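Local coordinates for cysteine desulfurase (Fervidobacterium islandicum, PDB 6A6E), which probably catalyses pyridoxal-phosphate-dependent removal of sulfur from cysteine, supplying it to the Suf iron-sulfur cluster assembly system of a keratin-degrading thermophile, at residues I162-I167 against I195-E200; T183-S186 against Q191-P194. One frame throughout, in Å; residues are numbered along the deposited sequence.

Interaction 1: residues I162-I167 against I195-E200; sequences ITNESI and IELIRE
The N164 amide turns one flat face to L197, whose CD2 methyl stands almost directly above CG, 3.5 Å from it, and 3.4 Å from OD1. The opposite face meets nothing of 195-200, while P194 packs near the OD1 edge, raised somewhat toward the L197 side. This joins the first turns of two helices that flank the same sheet in the large domain of a class-V (fold-type I) PLP enzyme: helix 164-173 lies in the crossover from strand 150-154 to strand 179-183, and helix 195-201 in the next one, from 179-183 to 206-210. L197 CG is anti to its own backbone N (chi1 170°), which carries the branch out across the gap between the helices. Deeper in, I167 points at the second helix and its side chain meets that of I198 at about a right angle, with I167 CD1 3.9 Å from I198 CG1 and 4.1 Å from I198 CD1. I167 CG2 also approaches I198 CG1 from the same side, so both branches of this isoleucine rest against one methylene. I198 in turn rests on V180, I182 and L207 of the sheet, whereas N164 is exposed to solvent. The contact is wholly van der Waals in character. The first helix is started by T163 at its N-cap, where OG1 accepts from S166 N at 3.0 Å with an N-H...O angle of 159°.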
# COMPACT_ATOMS: atom_id res chain seq x y z
N ILE A 162 16.36 27.16 -5.54
CA ILE A 162 16.02 27.73 -4.23
C ILE A 162 17.37 28.16 -3.59
O ILE A 162 18.15 27.32 -3.19
CB ILE A 162 15.34 26.70 -3.31
CG1 ILE A 162 14.05 26.19 -3.93
CG2 ILE A 162 15.13 27.29 -1.90
CD1 ILE A 162 12.90 27.12 -3.82
N THR A 163 17.65 29.46 -3.57
CA THR A 163 18.94 29.96 -3.05
C THR A 163 18.86 30.10 -1.56
O THR A 163 17.76 30.23 -1.00
CB THR A 163 19.31 31.35 -3.68
OG1 THR A 163 18.33 32.32 -3.30
CG2 THR A 163 19.36 31.23 -5.17
N ASN A 164 20.01 30.03 -0.90
CA ASN A 164 20.11 30.33 0.54
C ASN A 164 19.52 31.66 0.88
O ASN A 164 18.82 31.80 1.91
CB ASN A 164 21.57 30.30 1.01
CG ASN A 164 22.10 28.91 1.15
OD1 ASN A 164 21.41 27.93 0.81
ND2 ASN A 164 23.33 28.79 1.69
N GLU A 165 19.75 32.64 0.01
CA GLU A 165 19.15 33.98 0.21
C GLU A 165 17.65 33.96 0.17
O GLU A 165 17.00 34.62 1.03
CB GLU A 165 19.68 35.00 -0.81
CG GLU A 165 19.19 36.43 -0.64
CD GLU A 165 19.42 37.04 0.77
OE1 GLU A 165 20.42 36.68 1.51
OE2 GLU A 165 18.59 37.90 1.16
N SER A 166 17.06 33.23 -0.79
CA SER A 166 15.59 33.10 -0.81
C SER A 166 15.08 32.53 0.51
O SER A 166 14.08 32.98 1.07
CB SER A 166 15.12 32.21 -1.97
OG SER A 166 13.70 32.19 -1.96
N ILE A 167 15.79 31.55 1.05
CA ILE A 167 15.37 30.94 2.34
C ILE A 167 15.37 31.92 3.51
O ILE A 167 14.33 32.11 4.17
CB ILE A 167 16.23 29.69 2.67
CG1 ILE A 167 15.81 28.55 1.72
CG2 ILE A 167 15.95 29.21 4.08
CD1 ILE A 167 16.90 27.55 1.57
N ILE A 195 18.92 21.37 3.98
CA ILE A 195 17.99 21.03 5.07
C ILE A 195 18.36 21.61 6.46
O ILE A 195 17.47 22.15 7.17
CB ILE A 195 17.86 19.50 5.22
CG1 ILE A 195 17.23 18.93 3.96
CG2 ILE A 195 17.01 19.17 6.43
CD1 ILE A 195 17.28 17.42 3.90
N GLU A 196 19.63 21.54 6.85
CA GLU A 196 20.06 22.13 8.15
C GLU A 196 19.89 23.65 8.23
O GLU A 196 19.42 24.19 9.24
CB GLU A 196 21.48 21.70 8.48
CG GLU A 196 21.49 20.21 8.78
CD GLU A 196 22.80 19.67 9.33
OE1 GLU A 196 23.43 20.33 10.16
OE2 GLU A 196 23.17 18.53 8.98
N LEU A 197 20.17 24.33 7.13
CA LEU A 197 19.94 25.78 7.09
C LEU A 197 18.44 26.04 7.27
O LEU A 197 18.03 26.92 8.02
CB LEU A 197 20.45 26.35 5.79
CG LEU A 197 20.06 27.80 5.52
CD1 LEU A 197 20.70 28.77 6.52
CD2 LEU A 197 20.40 28.14 4.08
N ILE A 198 17.60 25.21 6.62
CA ILE A 198 16.16 25.37 6.83
C ILE A 198 15.76 25.07 8.25
O ILE A 198 14.95 25.79 8.85
CB ILE A 198 15.33 24.54 5.77
CG1 ILE A 198 15.63 25.11 4.40
CG2 ILE A 198 13.82 24.59 6.07
CD1 ILE A 198 15.27 24.17 3.30
N ARG A 199 16.33 24.03 8.84
CA ARG A 199 15.95 23.66 10.19
C ARG A 199 16.26 24.82 11.19
O ARG A 199 15.43 25.13 12.06
CB ARG A 199 16.75 22.43 10.57
CG ARG A 199 16.80 22.07 12.05
CD ARG A 199 15.51 21.56 12.64
NE ARG A 199 14.39 22.51 12.67
CZ ARG A 199 13.13 22.16 13.00
NH1 ARG A 199 12.82 20.89 13.29
NH2 ARG A 199 12.15 23.05 12.98
N GLU A 200 17.43 25.45 11.04
CA GLU A 200 17.79 26.63 11.94
C GLU A 200 17.06 27.89 11.63
O GLU A 200 16.70 28.64 12.56
CB GLU A 200 19.29 26.91 11.98
CG GLU A 200 20.17 25.69 12.23
CD GLU A 200 19.78 24.90 13.48
OE1 GLU A 200 19.11 25.48 14.37
OE2 GLU A 200 20.16 23.70 13.56

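Interaction 2: residues T183-S186 against Q191-P194; sequences TGQS and QEMP
T183, at the end of strand 179-183 and beside the PLP, touches M193 with both backbone and side chain: its carbonyl O lies 3.1 Å from M193 CG, and its CG2 meets M193 CE at 4.0 Å, the thioether chain being bent at chi2 (-56°). Its OG1, anti to the backbone N, donates to Q185 O from above the carbonyl plane at 2.8 Å. Replacing this threonine by an alanine would probably leave Q185 O without that donor and open a gap beside the M193 methyl. G184 O then accepts two bonds, a nearly straight one from M193 N (3.1 Å, 171°) and one from a water that also donates to M193 O. Together with S186 N to Q191 O, the M193 bond frames Q185 and E192 as a non-hydrogen-bonded antiparallel pair, a single bridge at the base of a short hairpin-like loop that lines the cofactor pocket. Q185 CA adds a C-H...O contact to Q191 O at 3.2 Å. The extended Q185 side chain crosses E192, CD 4.0 Å from E192 CG, with amide and carboxylate almost perpendicular (87°); their polar ends go to H217 and K218 respectively. S186 OG accepts from the backbone N of V188 and of T189 within the turn.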
# COMPACT_ATOMS: atom_id res chain seq x y z
N THR A 183 11.10 19.61 -0.06
CA THR A 183 11.78 18.51 -0.68
C THR A 183 13.23 18.45 -0.23
O THR A 183 13.87 19.45 0.03
CB THR A 183 11.71 18.58 -2.22
OG1 THR A 183 12.32 17.41 -2.74
CG2 THR A 183 12.43 19.83 -2.81
N GLY A 184 13.73 17.25 -0.05
CA GLY A 184 15.12 17.04 0.24
C GLY A 184 15.93 17.17 -1.05
O GLY A 184 17.15 17.45 -1.00
N GLN A 185 15.28 16.94 -2.19
CA GLN A 185 15.90 17.13 -3.51
C GLN A 185 14.83 17.12 -4.58
O GLN A 185 13.98 16.19 -4.59
CB GLN A 185 16.87 15.98 -3.81
CG GLN A 185 17.48 16.01 -5.22
CD GLN A 185 18.34 14.81 -5.53
OE1 GLN A 185 18.30 13.83 -4.81
NE2 GLN A 185 19.13 14.88 -6.56
N SER A 186 14.86 18.11 -5.49
CA SER A 186 13.86 18.26 -6.54
C SER A 186 14.02 17.17 -7.56
O SER A 186 15.14 16.83 -7.97
CB SER A 186 13.91 19.64 -7.19
OG SER A 186 13.13 19.72 -8.39
N GLN A 191 18.21 19.72 -7.53
CA GLN A 191 18.88 20.44 -6.43
C GLN A 191 18.68 19.74 -5.08
O GLN A 191 17.54 19.63 -4.60
CB GLN A 191 18.34 21.88 -6.30
CG GLN A 191 19.13 22.67 -5.26
CD GLN A 191 18.63 24.06 -4.98
OE1 GLN A 191 17.62 24.48 -5.53
NE2 GLN A 191 19.32 24.78 -4.06
N GLU A 192 19.77 19.29 -4.47
CA GLU A 192 19.75 18.89 -3.06
C GLU A 192 19.61 20.13 -2.16
O GLU A 192 20.38 21.04 -2.27
CB GLU A 192 20.99 18.11 -2.67
CG GLU A 192 21.11 16.79 -3.46
CD GLU A 192 22.36 15.97 -3.14
OE1 GLU A 192 23.27 16.51 -2.47
OE2 GLU A 192 22.45 14.78 -3.57
N MET A 193 18.59 20.14 -1.29
CA MET A 193 18.27 21.30 -0.50
C MET A 193 19.11 21.38 0.79
O MET A 193 19.48 20.35 1.37
CB MET A 193 16.77 21.33 -0.15
CG MET A 193 15.83 21.46 -1.34
SD MET A 193 16.16 22.91 -2.41
CE MET A 193 15.07 22.65 -3.81
N PRO A 194 19.35 22.60 1.26
CA PRO A 194 20.09 22.85 2.47
C PRO A 194 19.18 22.63 3.67
O PRO A 194 18.73 23.56 4.35
CB PRO A 194 20.53 24.33 2.28
CG PRO A 194 19.35 24.94 1.61
CD PRO A 194 18.91 23.86 0.61
O HOH W 1 19.19 17.73 0.80

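How the interactions relate
Interaction 2 falls, in sequence, between the two segments of interaction 1, and their centres are 10 Å apart. The chain leaves strand 179-183, makes the bridged loop of 183-194 and enters helix 195-201 directly, P194 being the N-cap residue. Helix 164-173 and the residues leading into it pack against this junction: P194 CG packs 3.6 Å from I167 CD1, M193 CE lies 3.7 Å from I162 CG1, and Q191 NE2 probably donates a hydrogen bond to I162 O at 2.9 Å. Interaction 2 borders the cofactor, the T183 side chain being about 4 Å from PLP, whereas the I198 side chain of interaction 1 is about 13 Å away, making the helix pair an outer layer over the pocket loop.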